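Local structure of aldehyde dehydrogenase (Bartonella henselae, 3I44) at residues 293-298 and 305-310; 340-345 and 385-390. The protein probably oxidises aldehydes to carboxylic acids with a nicotinamide adenine dinucleotide (NAD(P)+) as cofactor, as members of the aldehyde dehydrogenase family do. The protein carries 1 engineered substitution. One frame throughout, in Å; residues are numbered along the deposited sequence.

Contact 1 of 2, residues 293-298 and 305-310; sequences RHCFYN and APTRML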
ATOM      1  N   ARG A 293      11.585  32.914   0.717  1.00 23.68           N
ATOM      2  CA  ARG A 293      11.308  32.741   2.129  1.00 24.31           C
ATOM      3  C   ARG A 293      10.887  31.323   2.499  1.00 23.85           C
ATOM      4  O   ARG A 293      11.295  30.796   3.562  1.00 23.50           O
ATOM      5  CB  ARG A 293      10.213  33.716   2.594  1.00 24.85           C
ATOM      6  CG  ARG A 293      10.676  35.156   2.729  1.00 28.96           C
ATOM      7  CD  ARG A 293       9.523  36.093   3.127  1.00 33.46           C
ATOM      8  NE  ARG A 293      10.038  37.433   3.384  1.00 38.23           N
ATOM      9  CZ  ARG A 293       9.726  38.549   2.709  1.00 44.51           C
ATOM     10  NH1 ARG A 293       8.843  38.559   1.695  1.00 46.26           N
ATOM     11  NH2 ARG A 293      10.313  39.693   3.069  1.00 46.28           N
ATOM     12  N   HIS A 294      10.059  30.708   1.654  1.00 23.57           N
ATOM     13  CA  HIS A 294       9.549  29.351   1.944  1.00 22.93           C
ATOM     14  C   HIS A 294      10.757  28.352   1.921  1.00 22.54           C
ATOM     15  O   HIS A 294      10.851  27.449   2.766  1.00 21.86           O
ATOM     16  CB  HIS A 294       8.463  28.934   0.911  1.00 22.47           C
ATOM     17  CG  HIS A 294       7.703  27.702   1.289  1.00 21.83           C
ATOM     18  ND1 HIS A 294       6.598  27.261   0.587  1.00 22.33           N
ATOM     19  CD2 HIS A 294       7.883  26.816   2.299  1.00 20.70           C
ATOM     20  CE1 HIS A 294       6.122  26.170   1.165  1.00 23.28           C
ATOM     21  NE2 HIS A 294       6.892  25.872   2.198  1.00 22.17           N
ATOM     22  N   CYS A 295      11.673  28.534   0.962  1.00 22.60           N
ATOM     23  CA  CYS A 295      12.867  27.701   0.872  1.00 22.62           C
ATOM     24  C   CYS A 295      13.727  27.705   2.151  1.00 22.97           C
ATOM     25  O   CYS A 295      14.233  26.662   2.558  1.00 23.25           O
ATOM     26  CB  CYS A 295      13.728  28.097  -0.336  1.00 22.68           C
ATOM     27  SG  CYS A 295      15.033  26.857  -0.737  1.00 24.45           S
ATOM     28  N   PHE A 296      13.879  28.857   2.797  1.00 22.81           N
ATOM     29  CA  PHE A 296      14.744  28.953   3.966  1.00 22.81           C
ATOM     30  C   PHE A 296      14.043  28.648   5.285  1.00 22.74           C
ATOM     31  O   PHE A 296      14.707  28.465   6.316  1.00 22.76           O
ATOM     32  CB  PHE A 296      15.389  30.343   4.056  1.00 22.95           C
ATOM     33  CG  PHE A 296      16.224  30.731   2.821  1.00 23.02           C
ATOM     34  CD1 PHE A 296      16.916  29.769   2.077  1.00 23.77           C
ATOM     35  CD2 PHE A 296      16.300  32.063   2.423  1.00 22.38           C
ATOM     36  CE1 PHE A 296      17.670  30.140   0.935  1.00 24.39           C
ATOM     37  CE2 PHE A 296      17.083  32.452   1.305  1.00 23.65           C
ATOM     38  CZ  PHE A 296      17.737  31.484   0.549  1.00 23.25           C
ATOM     39  N   TYR A 297      12.717  28.608   5.266  1.00 21.64           N
ATOM     40  CA  TYR A 297      11.944  28.364   6.475  1.00 21.77           C
ATOM     41  C   TYR A 297      12.357  27.035   7.096  1.00 21.00           C
ATOM     42  O   TYR A 297      12.600  26.033   6.386  1.00 22.06           O
ATOM     43  CB  TYR A 297      10.443  28.367   6.141  1.00 21.61           C
ATOM     44  CG  TYR A 297       9.523  28.399   7.335  1.00 22.21           C
ATOM     45  CD1 TYR A 297       9.500  29.476   8.192  1.00 25.85           C
ATOM     46  CD2 TYR A 297       8.662  27.352   7.584  1.00 24.25           C
ATOM     47  CE1 TYR A 297       8.632  29.501   9.308  1.00 28.01           C
ATOM     48  CE2 TYR A 297       7.808  27.354   8.659  1.00 26.90           C
ATOM     49  CZ  TYR A 297       7.770  28.435   9.511  1.00 28.21           C
ATOM     50  OH  TYR A 297       6.882  28.405  10.579  1.00 31.83           O
ATOM     51  N   ASN A 298      12.419  27.011   8.414  1.00 21.20           N
ATOM     52  CA  ASN A 298      12.947  25.842   9.156  1.00 20.91           C
ATOM     53  C   ASN A 298      14.348  25.448   8.650  1.00 21.17           C
ATOM     54  O   ASN A 298      14.733  24.269   8.686  1.00 22.21           O
ATOM     55  CB  ASN A 298      11.989  24.655   9.032  1.00 20.77           C
ATOM     56  CG  ASN A 298      12.085  23.684  10.199  1.00 20.24           C
ATOM     57  OD1 ASN A 298      12.282  24.087  11.363  1.00 19.87           O
ATOM     58  ND2 ASN A 298      11.909  22.401   9.905  1.00 18.21           N
ATOM     59  N   ALA A 305       9.786  21.444   0.882  1.00 21.39           N
ATOM     60  CA  ALA A 305      10.243  22.823   0.619  1.00 21.95           C
ATOM     61  C   ALA A 305      10.429  23.014  -0.869  1.00 22.42           C
ATOM     62  O   ALA A 305      10.847  22.075  -1.561  1.00 24.16           O
ATOM     63  CB  ALA A 305      11.559  23.151   1.352  1.00 22.24           C
ATOM     64  N   PRO A 306      10.120  24.217  -1.379  1.00 22.83           N
ATOM     65  CA  PRO A 306      10.271  24.533  -2.794  1.00 23.33           C
ATOM     66  C   PRO A 306      11.730  24.921  -3.102  1.00 24.07           C
ATOM     67  O   PRO A 306      12.102  26.106  -3.122  1.00 25.27           O
ATOM     68  CB  PRO A 306       9.307  25.705  -2.985  1.00 22.80           C
ATOM     69  CG  PRO A 306       9.350  26.419  -1.684  1.00 23.23           C
ATOM     70  CD  PRO A 306       9.456  25.316  -0.651  1.00 22.79           C
ATOM     71  N   THR A 307      12.535  23.913  -3.384  1.00 24.29           N
ATOM     72  CA  THR A 307      13.977  24.071  -3.490  1.00 23.43           C
ATOM     73  C   THR A 307      14.502  24.264  -4.914  1.00 23.81           C
ATOM     74  O   THR A 307      15.645  24.660  -5.079  1.00 24.10           O
ATOM     75  CB  THR A 307      14.698  22.897  -2.774  1.00 24.13           C
ATOM     76  OG1 THR A 307      14.238  21.632  -3.285  1.00 24.27           O
ATOM     77  CG2 THR A 307      14.389  22.933  -1.280  1.00 21.61           C
ATOM     78  N   ARG A 308      13.685  24.010  -5.928  1.00 23.69           N
ATOM     79  CA  ARG A 308      14.051  24.281  -7.323  1.00 23.70           C
ATOM     80  C   ARG A 308      13.104  25.339  -7.862  1.00 23.70           C
ATOM     81  O   ARG A 308      11.916  25.071  -8.104  1.00 24.04           O
ATOM     82  CB  ARG A 308      13.970  23.037  -8.197  1.00 23.68           C
ATOM     83  CG  ARG A 308      14.975  21.943  -7.815  1.00 23.50           C
ATOM     84  CD  ARG A 308      14.782  20.739  -8.722  1.00 23.55           C
ATOM     85  NE  ARG A 308      13.466  20.115  -8.526  1.00 22.12           N
ATOM     86  CZ  ARG A 308      12.717  19.568  -9.482  1.00 21.47           C
ATOM     87  NH1 ARG A 308      13.120  19.551 -10.743  1.00 22.80           N
ATOM     88  NH2 ARG A 308      11.518  19.070  -9.177  1.00 23.67           N
ATOM     89  N   MET A 309      13.611  26.555  -8.025  1.00 23.16           N
ATOM     90  CA  MET A 309      12.781  27.639  -8.520  1.00 23.42           C
ATOM     91  C   MET A 309      12.988  27.756 -10.014  1.00 23.60           C
ATOM     92  O   MET A 309      14.096  28.106 -10.469  1.00 24.57           O
ATOM     93  CB  MET A 309      13.114  28.932  -7.802  1.00 23.64           C
ATOM     94  CG  MET A 309      12.152  30.101  -8.124  1.00 24.83           C
ATOM     95  SD  MET A 309      12.579  31.662  -7.270  1.00 26.71           S
ATOM     96  CE  MET A 309      11.919  31.450  -5.632  1.00 21.40           C
ATOM     97  N   LEU A 310      11.928  27.470 -10.777  1.00 22.98           N
ATOM     98  CA  LEU A 310      11.975  27.477 -12.239  1.00 22.71           C
ATOM     99  C   LEU A 310      11.254  28.741 -12.682  1.00 23.06           C
ATOM    100  O   LEU A 310      10.056  28.888 -12.448  1.00 22.06           O
ATOM    101  CB  LEU A 310      11.343  26.204 -12.829  1.00 22.75           C
ATOM    102  CG  LEU A 310      11.620  24.855 -12.107  1.00 22.31           C
ATOM    103  CD1 LEU A 310      10.884  23.726 -12.785  1.00 21.18           C
ATOM    104  CD2 LEU A 310      13.116  24.518 -12.027  1.00 23.90           C
TER

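Contact 2 of 2, residues 340-345 and 385-390; sequences NHIGPV and VRPTVF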
ATOM      1  N   ASN A 340      12.462  36.367  13.838  1.00 29.61           N
ATOM      2  CA  ASN A 340      12.239  35.571  12.641  1.00 30.05           C
ATOM      3  C   ASN A 340      13.503  35.235  11.842  1.00 29.43           C
ATOM      4  O   ASN A 340      13.455  35.033  10.637  1.00 29.10           O
ATOM      5  CB  ASN A 340      11.247  36.313  11.746  1.00 31.64           C
ATOM      6  CG  ASN A 340      11.842  37.577  11.169  1.00 33.90           C
ATOM      7  OD1 ASN A 340      12.856  38.062  11.663  1.00 37.91           O
ATOM      8  ND2 ASN A 340      11.222  38.115  10.117  1.00 39.45           N
ATOM      9  N   HIS A 341      14.647  35.187  12.502  1.00 28.43           N
ATOM     10  CA  HIS A 341      15.838  34.599  11.900  1.00 26.87           C
ATOM     11  C   HIS A 341      15.571  33.079  11.691  1.00 26.14           C
ATOM     12  O   HIS A 341      14.609  32.536  12.256  1.00 25.40           O
ATOM     13  CB  HIS A 341      17.017  34.801  12.863  1.00 26.81           C
ATOM     14  CG  HIS A 341      16.784  34.231  14.240  1.00 25.16           C
ATOM     15  ND1 HIS A 341      16.039  34.877  15.203  1.00 25.83           N
ATOM     16  CD2 HIS A 341      17.203  33.079  14.810  1.00 23.45           C
ATOM     17  CE1 HIS A 341      16.015  34.147  16.304  1.00 24.84           C
ATOM     18  NE2 HIS A 341      16.720  33.053  16.093  1.00 23.15           N
ATOM     19  N   ILE A 342      16.387  32.414  10.864  1.00 25.06           N
ATOM     20  CA  ILE A 342      16.443  30.948  10.842  1.00 24.39           C
ATOM     21  C   ILE A 342      17.473  30.457  11.888  1.00 24.85           C
ATOM     22  O   ILE A 342      18.373  31.215  12.319  1.00 24.26           O
ATOM     23  CB  ILE A 342      16.704  30.355   9.422  1.00 24.12           C
ATOM     24  CG1 ILE A 342      18.142  30.611   8.933  1.00 24.00           C
ATOM     25  CG2 ILE A 342      15.659  30.927   8.379  1.00 22.43           C
ATOM     26  CD1 ILE A 342      18.400  30.058   7.551  1.00 21.41           C
ATOM     27  N   GLY A 343      17.280  29.231  12.358  1.00 24.69           N
ATOM     28  CA  GLY A 343      18.139  28.626  13.379  1.00 23.77           C
ATOM     29  C   GLY A 343      19.253  27.833  12.717  1.00 23.92           C
ATOM     30  O   GLY A 343      19.427  27.888  11.478  1.00 21.83           O
ATOM     31  N   PRO A 344      20.021  27.080  13.533  1.00 23.85           N
ATOM     32  CA  PRO A 344      20.976  26.165  12.931  1.00 23.46           C
ATOM     33  C   PRO A 344      20.260  24.991  12.258  1.00 23.98           C
ATOM     34  O   PRO A 344      19.043  24.771  12.483  1.00 24.37           O
ATOM     35  CB  PRO A 344      21.767  25.672  14.131  1.00 23.22           C
ATOM     36  CG  PRO A 344      20.843  25.727  15.227  1.00 22.94           C
ATOM     37  CD  PRO A 344      19.996  26.938  15.000  1.00 23.20           C
ATOM     38  N   VAL A 345      20.986  24.254  11.422  1.00 23.20           N
ATOM     39  CA  VAL A 345      20.528  22.918  11.052  1.00 23.51           C
ATOM     40  C   VAL A 345      20.785  21.969  12.239  1.00 23.73           C
ATOM     41  O   VAL A 345      21.477  22.312  13.211  1.00 23.88           O
ATOM     42  CB  VAL A 345      21.126  22.408   9.728  1.00 23.58           C
ATOM     43  CG1 VAL A 345      20.787  23.382   8.590  1.00 21.19           C
ATOM     44  CG2 VAL A 345      22.642  22.149   9.860  1.00 22.94           C
ATOM     45  N   VAL A 385      24.209  27.355   8.871  1.00 22.52           N
ATOM     46  CA  VAL A 385      24.444  27.317   7.458  1.00 22.44           C
ATOM     47  C   VAL A 385      24.018  28.684   6.921  1.00 22.53           C
ATOM     48  O   VAL A 385      23.018  29.255   7.363  1.00 21.74           O
ATOM     49  CB  VAL A 385      23.648  26.169   6.782  1.00 22.63           C
ATOM     50  CG1 VAL A 385      23.843  26.176   5.263  1.00 23.28           C
ATOM     51  CG2 VAL A 385      24.046  24.802   7.357  1.00 22.17           C
ATOM     52  N   ARG A 386      24.779  29.204   5.975  1.00 22.44           N
ATOM     53  CA  ARG A 386      24.475  30.492   5.376  1.00 23.10           C
ATOM     54  C   ARG A 386      23.353  30.348   4.363  1.00 23.83           C
ATOM     55  O   ARG A 386      23.441  29.497   3.472  1.00 24.98           O
ATOM     56  CB  ARG A 386      25.718  31.038   4.644  1.00 22.80           C
ATOM     57  CG  ARG A 386      26.910  31.318   5.535  1.00 24.53           C
ATOM     58  CD  ARG A 386      28.225  31.396   4.762  1.00 24.12           C
ATOM     59  NE  ARG A 386      28.289  32.557   3.873  1.00 25.11           N
ATOM     60  CZ  ARG A 386      29.172  32.690   2.885  1.00 28.25           C
ATOM     61  NH1 ARG A 386      30.068  31.742   2.640  1.00 30.34           N
ATOM     62  NH2 ARG A 386      29.186  33.788   2.137  1.00 29.68           N
ATOM     63  N   PRO A 387      22.330  31.225   4.423  1.00 24.48           N
ATOM     64  CA  PRO A 387      21.362  31.230   3.338  1.00 23.87           C
ATOM     65  C   PRO A 387      22.050  31.396   1.991  1.00 23.29           C
ATOM     66  O   PRO A 387      22.757  32.379   1.761  1.00 23.66           O
ATOM     67  CB  PRO A 387      20.482  32.432   3.656  1.00 24.50           C
ATOM     68  CG  PRO A 387      20.572  32.600   5.097  1.00 24.83           C
ATOM     69  CD  PRO A 387      21.955  32.143   5.504  1.00 24.62           C
ATOM     70  N   THR A 388      21.856  30.438   1.106  1.00 22.67           N
ATOM     71  CA  THR A 388      22.620  30.359  -0.133  1.00 22.27           C
ATOM     72  C   THR A 388      21.703  30.266  -1.342  1.00 22.95           C
ATOM     73  O   THR A 388      20.693  29.545  -1.319  1.00 23.32           O
ATOM     74  CB  THR A 388      23.579  29.110  -0.054  1.00 22.38           C
ATOM     75  OG1 THR A 388      24.446  29.270   1.080  1.00 22.24           O
ATOM     76  CG2 THR A 388      24.397  28.933  -1.335  1.00 22.22           C
ATOM     77  N   VAL A 389      22.047  30.993  -2.398  1.00 22.83           N
ATOM     78  CA  VAL A 389      21.331  30.945  -3.653  1.00 23.12           C
ATOM     79  C   VAL A 389      22.277  30.575  -4.795  1.00 23.40           C
ATOM     80  O   VAL A 389      23.327  31.210  -4.966  1.00 24.34           O
ATOM     81  CB  VAL A 389      20.617  32.308  -3.937  1.00 22.77           C
ATOM     82  CG1 VAL A 389      19.930  32.313  -5.278  1.00 23.22           C
ATOM     83  CG2 VAL A 389      19.604  32.657  -2.832  1.00 24.57           C
ATOM     84  N   PHE A 390      21.893  29.572  -5.598  1.00 23.68           N
ATOM     85  CA  PHE A 390      22.545  29.273  -6.868  1.00 23.85           C
ATOM     86  C   PHE A 390      21.623  29.605  -8.024  1.00 24.65           C
ATOM     87  O   PHE A 390      20.408  29.408  -7.909  1.00 25.63           O
ATOM     88  CB  PHE A 390      22.905  27.784  -6.941  1.00 24.10           C
ATOM     89  CG  PHE A 390      24.024  27.375  -6.037  1.00 24.11           C
ATOM     90  CD1 PHE A 390      25.351  27.554  -6.435  1.00 25.87           C
ATOM     91  CD2 PHE A 390      23.765  26.826  -4.789  1.00 25.84           C
ATOM     92  CE1 PHE A 390      26.403  27.166  -5.599  1.00 26.36           C
ATOM     93  CE2 PHE A 390      24.802  26.438  -3.949  1.00 27.16           C
ATOM     94  CZ  PHE A 390      26.129  26.599  -4.364  1.00 25.88           C
TER
HETATM   95  O   HOH W   1      21.392  27.848   9.466  1.00 25.25           O

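Contact 1 of 2, residues 293-298 and 305-310
The imidazole of His294 takes the CD-CG edge of the Pro306 ring over one face, with Pro306 CD 3.5 Å from the ring centroid and only 10° off the ring normal. All five ring atoms lie within 3.9 Å of Pro306 CD, which marks a centred CH-pi contact. Outside the pair, the ring of Tyr434 meets the imidazole with the planes about perpendicular. The pyrrolidine also leans back along the histidine, where Pro306 CG comes 3.7 Å from His294 CB. With His294 CG anti to its own backbone N (chi1 -168°), the imidazole is swung out from the side of the last turn of helix 287-296 to meet the proline, the centre of an inverse gamma turn. One residue on, Cys295 SG lies 4.0 Å from Thr307 CG2 and 3.9 Å from Pro306 O, both van der Waals approaches. The Cys295 side chain also touches Leu409 on strand 408-414. The two segments thus close the helix-to-strand connection of the beta-alpha-beta unit formed by 276-279, 287-296 and 308-312. No hydrogen bond crosses between them, so cohesion comes from dispersion and the CH-pi contact; because Pro306 CD is bonded to the amide nitrogen, its hydrogens are probably slightly positive, which would suit the pi cloud beneath.

Contact 2 of 2, residues 340-345 and 385-390
Ile342 and Pro387 make the nearest backbone approach, yet their CA atoms are 9.0 Å apart, and no direct hydrogen bond joins the two chains. A water fills the role instead: it donates to Gly343 O at 2.8 Å and accepts from Val385 N at 2.9 Å. Gly343 O is also bonded to Ser299 OG, so two partners grip that carbonyl.

Along 340-345, apolar contacts lie before and after the bridged Gly343. Ile342 has its CG1 branch between the backbone N and the carbonyl carbon (chi1 71°) and is extended beyond it (chi2 -179°), which carries CD1 to 4.1 Å from Pro387 CG as the two side chains run antiparallel alongside one another. At the other end a single methyl, Val385 CG2, sits against both branches of Val345, 3.8 Å from CG1 and 3.9 Å from CG2. Tyr351 and Ile354 of helix 348-363 touch both valines and so complete a small apolar cluster.

Across Pro387 the chain is tied to itself: Thr388 OG1 donates to Arg386 O at 2.6 Å, with the donor 41° out of the carbonyl plane. The same hydroxyl is bonded to Gly372 N, and Arg386 NH1 reaches Thr373 O, so this approach to the strand is anchored to the loop following strand 367-370.

Taken together, the geometry joins the loop before helix 348-363 to the lead-in of strand 388-391, within the layered alpha/beta catalytic domain of the aldehyde dehydrogenase fold.

In the fold
Contacts 1 and 2 have centres 11 Å apart and meet through Phe296. Phe296 O lies 3.4 Å from Ile342 CG2, while Phe296 CE1 is 3.8 Å from Thr388 O and Phe296 CZ 4.0 Å from Val389 CG2. Both contacts reach one mixed sheet, in which strands 308-312 and 388-391 flank strand 408-414. The loop joining the two segments of contact 1 also supplies Ser299 and Gln301 to the surroundings of contact 2. In this family that loop normally carries the catalytic cysteine, so both contacts probably border the active site. The bound sodium ion is about 11 Å from the Val345 side chain, too distant for coordination.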